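Side-chain contacts in BPT4 GENE 59 helicase assembly protein (Enterobacteria phage T4, PDB 1C1K), which loads the replicative helicase onto single-stranded-DNA-binding-protein-coated DNA at the viral replication fork, serving phage DNA replication, recombination and repair: residues Phe111-Asp116 / Ile162-Phe167; Glu115-Ile120 / Ile209-Ser214. All coordinates share one frame; numbering follows the deposited sequence.

Overall arrangement
Two contacts made by successive turns of one helix illustrate how a mainly helical domain can close on itself. Following the chain from the N terminus, helix 109-126 is the first reached of the helices involved and supplies one side of both. Interaction 1 brings it against helix 158-168, closing a loop of 45 residues that is part helix and contains no strand. Interaction 2 brings the next turn against the C-terminal helix 201-216 across 88 residues, a span that includes segment 162-167 of interaction 1 and strand 197-199. The two loops therefore overlap from a common starting helix. Their centres lie about 9 Å apart, and they touch where E114 packs on T211 and L164 on I120.

Interaction 1 of 2, residues Phe111-Asp116 / Ile162-Phe167; sequences FKFEED and ILLDSF
F113 bridges two helices, the axes of whose short segments come no closer than 11.7 Å, and L163 of helix 158-168 meets it from the other side. With CG anti to the backbone N (chi1 -176°), the phenyl ring reaches out from helix 109-126 to put one face against L163. The tight part of the contact is on that face: L163 CD1 sits 3.8 Å from the centroid of the F113 ring, 17° off its normal, a CH-pi contact displaced toward the rim. Farther out over the same ring, L163 CB comes within 3.6 Å of F113 CE1, so one leucine covers the ring from root to tip. Near the ring plane the packing is looser. L164 CG stands 4.1 Å from F113 CE1, and the partly exposed F167 offers CE2 to F113 CZ at 4.5 Å, edge toward edge. The F167 ring also meets that of F208 of helix 201-216, while M1 packs against both F113 and L163. K112 forms a salt bridge from NZ to the syn lone pair of D116 OD2 at 2.7 Å, D116 OD1 being bonded by T160 and S157, and S166 OG donates to L163 O. No hydrogen bond crosses between the segments, so this joint in the C-terminal part of a mostly helical, two-domain protein, crossing at -77°, rests on burial and dispersion, the CH-pi contact its closest-fitting element.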
loop_
_atom_site.group_PDB
_atom_site.type_symbol
_atom_site.label_atom_id
_atom_site.label_comp_id
_atom_site.label_asym_id
_atom_site.label_seq_id
_atom_site.Cartn_x
_atom_site.Cartn_y
_atom_site.Cartn_z
ATOM N N PHE A 111 4.816 -9.108 -12.618
ATOM C CA PHE A 111 5.739 -8.558 -13.605
ATOM C C PHE A 111 6.388 -7.298 -13.043
ATOM O O PHE A 111 7.581 -7.068 -13.235
ATOM C CB PHE A 111 4.997 -8.229 -14.903
ATOM C CG PHE A 111 4.636 -9.439 -15.725
ATOM C CD1 PHE A 111 3.688 -9.343 -16.743
ATOM C CD2 PHE A 111 5.247 -10.672 -15.494
ATOM C CE1 PHE A 111 3.355 -10.457 -17.522
ATOM C CE2 PHE A 111 4.921 -11.792 -16.268
ATOM C CZ PHE A 111 3.973 -11.682 -17.284
ATOM N N LYS A 112 5.605 -6.482 -12.343
ATOM C CA LYS A 112 6.138 -5.263 -11.756
ATOM C C LYS A 112 7.144 -5.602 -10.657
ATOM O O LYS A 112 8.144 -4.911 -10.497
ATOM C CB LYS A 112 5.006 -4.397 -11.188
ATOM C CG LYS A 112 5.463 -3.314 -10.208
ATOM C CD LYS A 112 6.299 -2.227 -10.886
ATOM C CE LYS A 112 6.512 -1.038 -9.956
ATOM N NZ LYS A 112 7.542 -0.098 -10.485
ATOM N N PHE A 113 6.870 -6.664 -9.902
ATOM C CA PHE A 113 7.767 -7.102 -8.829
ATOM C C PHE A 113 9.108 -7.486 -9.470
ATOM O O PHE A 113 10.174 -7.060 -9.023
ATOM C CB PHE A 113 7.147 -8.307 -8.099
ATOM C CG PHE A 113 7.934 -8.789 -6.907
ATOM C CD1 PHE A 113 8.549 -7.893 -6.034
ATOM C CD2 PHE A 113 8.030 -10.151 -6.638
ATOM C CE1 PHE A 113 9.246 -8.352 -4.903
ATOM C CE2 PHE A 113 8.726 -10.620 -5.507
ATOM C CZ PHE A 113 9.329 -9.718 -4.646
ATOM N N GLU A 114 9.042 -8.275 -10.536
ATOM C CA GLU A 114 10.248 -8.699 -11.235
ATOM C C GLU A 114 11.009 -7.484 -11.769
ATOM O O GLU A 114 12.233 -7.392 -11.644
ATOM C CB GLU A 114 9.874 -9.660 -12.372
ATOM C CG GLU A 114 9.672 -11.095 -11.877
ATOM C CD GLU A 114 8.812 -11.955 -12.789
ATOM O OE1 GLU A 114 8.571 -11.570 -13.947
ATOM O OE2 GLU A 114 8.377 -13.034 -12.337
ATOM N N GLU A 115 10.286 -6.546 -12.363
ATOM C CA GLU A 115 10.904 -5.335 -12.895
ATOM C C GLU A 115 11.640 -4.589 -11.781
ATOM O O GLU A 115 12.808 -4.204 -11.928
ATOM C CB GLU A 115 9.825 -4.430 -13.498
ATOM C CG GLU A 115 10.339 -3.119 -14.054
ATOM C CD GLU A 115 9.217 -2.202 -14.504
ATOM O OE1 GLU A 115 8.034 -2.538 -14.272
ATOM O OE2 GLU A 115 9.520 -1.146 -15.090
ATOM N N ASP A 116 10.951 -4.394 -10.660
ATOM C CA ASP A 116 11.526 -3.689 -9.521
ATOM C C ASP A 116 12.769 -4.399 -8.988
ATOM O O ASP A 116 13.762 -3.745 -8.670
ATOM C CB ASP A 116 10.481 -3.541 -8.411
ATOM C CG ASP A 116 9.430 -2.491 -8.738
ATOM O OD1 ASP A 116 8.458 -2.363 -7.961
ATOM O OD2 ASP A 116 9.574 -1.789 -9.765
ATOM N N ILE A 162 6.497 -4.409 0.234
ATOM C CA ILE A 162 5.863 -5.350 1.142
ATOM C C ILE A 162 6.142 -6.794 0.737
ATOM O O ILE A 162 6.238 -7.675 1.586
ATOM C CB ILE A 162 4.347 -5.070 1.250
ATOM C CG1 ILE A 162 4.139 -3.707 1.921
ATOM C CG2 ILE A 162 3.660 -6.148 2.087
ATOM C CD1 ILE A 162 2.748 -3.126 1.744
ATOM N N LEU A 163 6.292 -7.045 -0.556
ATOM C CA LEU A 163 6.603 -8.399 -1.006
ATOM C C LEU A 163 8.014 -8.765 -0.517
ATOM O O LEU A 163 8.241 -9.867 -0.018
ATOM C CB LEU A 163 6.522 -8.483 -2.537
ATOM C CG LEU A 163 5.118 -8.749 -3.105
ATOM C CD1 LEU A 163 5.090 -8.387 -4.581
ATOM C CD2 LEU A 163 4.737 -10.207 -2.900
ATOM N N LEU A 164 8.957 -7.839 -0.655
ATOM C CA LEU A 164 10.321 -8.086 -0.199
ATOM C C LEU A 164 10.294 -8.309 1.317
ATOM O O LEU A 164 10.948 -9.211 1.839
ATOM C CB LEU A 164 11.218 -6.890 -0.533
ATOM C CG LEU A 164 11.536 -6.645 -2.014
ATOM C CD1 LEU A 164 12.085 -5.240 -2.193
ATOM C CD2 LEU A 164 12.541 -7.675 -2.504
ATOM N N ASP A 165 9.526 -7.484 2.017
ATOM C CA ASP A 165 9.406 -7.584 3.466
ATOM C C ASP A 165 8.919 -8.954 3.938
ATOM O O ASP A 165 9.323 -9.425 5.009
ATOM C CB ASP A 165 8.449 -6.512 3.985
ATOM C CG ASP A 165 8.185 -6.640 5.475
ATOM O OD1 ASP A 165 9.033 -6.164 6.258
ATOM O OD2 ASP A 165 7.136 -7.212 5.857
ATOM N N SER A 166 8.063 -9.594 3.143
ATOM C CA SER A 166 7.511 -10.891 3.516
ATOM C C SER A 166 8.564 -11.945 3.842
ATOM O O SER A 166 8.328 -12.810 4.682
ATOM C CB SER A 166 6.543 -11.401 2.435
ATOM O OG SER A 166 7.203 -11.952 1.312
ATOM N N PHE A 167 9.726 -11.877 3.197
ATOM C CA PHE A 167 10.779 -12.851 3.490
ATOM C C PHE A 167 12.072 -12.211 3.988
ATOM O O PHE A 167 12.981 -12.921 4.410
ATOM C CB PHE A 167 11.064 -13.751 2.275
ATOM C CG PHE A 167 11.460 -13.004 1.035
ATOM C CD1 PHE A 167 12.800 -12.787 0.736
ATOM C CD2 PHE A 167 10.492 -12.512 0.164
ATOM C CE1 PHE A 167 13.174 -12.088 -0.409
ATOM C CE2 PHE A 167 10.853 -11.809 -0.990
ATOM C CZ PHE A 167 12.199 -11.595 -1.275
#

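Interaction 2 of 2, residues Glu115-Ile120 / Ile209-Ser214; sequences EDIRNI and IETVKS
S214 OG is gripped twice: it donates to T211 O of its own helix at 2.8 Å and accepts from a water that lies toward R118. The hydroxyl approaches T211 O from the side of the carbonyl, at a C=O...donor angle of 122°, and out of the carbonyl plane. The water lies 2.6 Å from S214 OG and unusually close, 2.5 Å, to R118 NE; that length is doubtful, so a polar link between the two helices at the outer margin of the contact is suggested rather than secure. Extended from CG to NE, the arginine carries its guanidinium out to that water while the aliphatic root stays with the apolar packing. There T211 CG2 is the central group. It meets I117 CG2 at 3.5 Å and R118 CG at 3.7 Å, the arginine chain passing at about a right angle to the threonine. The T211 first torsion of -58° divides its two branches: the methyl faces helix 109-126, whereas OG1 turns back along its own helix to hydrogen-bond V207 O, which satisfies a buried hydroxyl. I117 CG2 also touches V212 CG2, at 3.9 Å, and so packs against two consecutive residues of the partner. The short segments approach to 9.3 Å and cross at -48°, with the methyls of T211 and V212 between them. Helix 201-216 supplies F208 against I117 as well, while F132, in the loop following helix 109-126, packs against V212 and I120, and I120 reaches on to helix 146-152.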
loop_
_atom_site.group_PDB
_atom_site.type_symbol
_atom_site.label_atom_id
_atom_site.label_comp_id
_atom_site.label_asym_id
_atom_site.label_seq_id
_atom_site.Cartn_x
_atom_site.Cartn_y
_atom_site.Cartn_z
ATOM N N GLU A 115 10.286 -6.546 -12.363
ATOM C CA GLU A 115 10.904 -5.335 -12.895
ATOM C C GLU A 115 11.640 -4.589 -11.781
ATOM O O GLU A 115 12.808 -4.204 -11.928
ATOM C CB GLU A 115 9.825 -4.430 -13.498
ATOM C CG GLU A 115 10.339 -3.119 -14.054
ATOM C CD GLU A 115 9.217 -2.202 -14.504
ATOM O OE1 GLU A 115 8.034 -2.538 -14.272
ATOM O OE2 GLU A 115 9.520 -1.146 -15.090
ATOM N N ASP A 116 10.951 -4.394 -10.660
ATOM C CA ASP A 116 11.526 -3.689 -9.521
ATOM C C ASP A 116 12.769 -4.399 -8.988
ATOM O O ASP A 116 13.762 -3.745 -8.670
ATOM C CB ASP A 116 10.481 -3.541 -8.411
ATOM C CG ASP A 116 9.430 -2.491 -8.738
ATOM O OD1 ASP A 116 8.458 -2.363 -7.961
ATOM O OD2 ASP A 116 9.574 -1.789 -9.765
ATOM N N ILE A 117 12.723 -5.727 -8.900
ATOM C CA ILE A 117 13.871 -6.487 -8.410
ATOM C C ILE A 117 15.082 -6.244 -9.307
ATOM O O ILE A 117 16.175 -5.970 -8.818
ATOM C CB ILE A 117 13.564 -8.000 -8.351
ATOM C CG1 ILE A 117 12.564 -8.283 -7.222
ATOM C CG2 ILE A 117 14.840 -8.790 -8.095
ATOM C CD1 ILE A 117 11.817 -9.590 -7.384
ATOM N N ARG A 118 14.891 -6.338 -10.622
ATOM C CA ARG A 118 15.996 -6.099 -11.547
ATOM C C ARG A 118 16.556 -4.703 -11.328
ATOM O O ARG A 118 17.767 -4.519 -11.263
ATOM C CB ARG A 118 15.538 -6.234 -13.004
ATOM C CG ARG A 118 15.204 -7.642 -13.413
ATOM C CD ARG A 118 14.720 -7.716 -14.863
ATOM N NE ARG A 118 13.938 -8.928 -15.089
ATOM C CZ ARG A 118 12.643 -8.948 -15.394
ATOM N NH1 ARG A 118 11.958 -7.816 -15.519
ATOM N NH2 ARG A 118 12.029 -10.113 -15.551
ATOM N N ASN A 119 15.678 -3.711 -11.209
ATOM C CA ASN A 119 16.139 -2.348 -11.008
ATOM C C ASN A 119 16.873 -2.187 -9.678
ATOM O O ASN A 119 17.832 -1.417 -9.584
ATOM C CB ASN A 119 14.963 -1.375 -11.101
ATOM C CG ASN A 119 14.479 -1.191 -12.527
ATOM O OD1 ASN A 119 13.382 -0.695 -12.770
ATOM N ND2 ASN A 119 15.305 -1.596 -13.480
ATOM N N ILE A 120 16.433 -2.905 -8.650
ATOM C CA ILE A 120 17.102 -2.810 -7.353
ATOM C C ILE A 120 18.500 -3.396 -7.491
ATOM O O ILE A 120 19.466 -2.844 -6.958
ATOM C CB ILE A 120 16.360 -3.599 -6.249
ATOM C CG1 ILE A 120 14.996 -2.962 -5.972
ATOM C CG2 ILE A 120 17.190 -3.604 -4.962
ATOM C CD1 ILE A 120 14.070 -3.869 -5.196
ATOM N N ILE A 209 14.700 -14.789 -5.891
ATOM C CA ILE A 209 15.901 -15.576 -6.161
ATOM C C ILE A 209 16.102 -15.816 -7.656
ATOM O O ILE A 209 17.203 -15.644 -8.179
ATOM C CB ILE A 209 15.834 -16.932 -5.400
ATOM C CG1 ILE A 209 15.909 -16.672 -3.894
ATOM C CG2 ILE A 209 16.974 -17.859 -5.830
ATOM C CD1 ILE A 209 15.810 -17.926 -3.035
ATOM N N GLU A 210 15.034 -16.197 -8.345
ATOM C CA GLU A 210 15.101 -16.460 -9.775
ATOM C C GLU A 210 15.428 -15.195 -10.570
ATOM O O GLU A 210 16.201 -15.233 -11.530
ATOM C CB GLU A 210 13.768 -17.041 -10.257
ATOM C CG GLU A 210 13.896 -18.073 -11.367
ATOM C CD GLU A 210 14.683 -19.299 -10.937
ATOM O OE1 GLU A 210 15.822 -19.472 -11.423
ATOM O OE2 GLU A 210 14.165 -20.088 -10.115
ATOM N N THR A 211 14.844 -14.069 -10.168
ATOM C CA THR A 211 15.071 -12.814 -10.868
ATOM C C THR A 211 16.504 -12.322 -10.684
ATOM O O THR A 211 17.144 -11.865 -11.635
ATOM C CB THR A 211 14.079 -11.728 -10.390
ATOM O OG1 THR A 211 12.738 -12.179 -10.613
ATOM C CG2 THR A 211 14.288 -10.423 -11.162
ATOM N N VAL A 212 17.017 -12.416 -9.462
ATOM C CA VAL A 212 18.381 -11.980 -9.204
ATOM C C VAL A 212 19.348 -12.883 -9.976
ATOM O O VAL A 212 20.332 -12.414 -10.547
ATOM C CB VAL A 212 18.701 -12.037 -7.684
ATOM C CG1 VAL A 212 20.194 -11.857 -7.446
ATOM C CG2 VAL A 212 17.918 -10.952 -6.954
ATOM N N LYS A 213 19.057 -14.178 -10.002
ATOM C CA LYS A 213 19.918 -15.120 -10.707
ATOM C C LYS A 213 20.025 -14.767 -12.180
ATOM O O LYS A 213 21.104 -14.856 -12.764
ATOM C CB LYS A 213 19.383 -16.543 -10.567
ATOM C CG LYS A 213 20.230 -17.577 -11.273
ATOM C CD LYS A 213 19.634 -18.956 -11.106
ATOM C CE LYS A 213 19.909 -19.818 -12.322
ATOM N NZ LYS A 213 19.548 -21.228 -12.029
ATOM N N SER A 214 18.905 -14.363 -12.778
ATOM C CA SER A 214 18.890 -13.995 -14.189
ATOM C C SER A 214 19.623 -12.676 -14.438
ATOM O O SER A 214 20.012 -12.385 -15.567
ATOM C CB SER A 214 17.443 -13.911 -14.706
ATOM O OG SER A 214 16.770 -12.765 -14.215
HETATM O O HOH W 1 15.015 -11.169 -15.182
#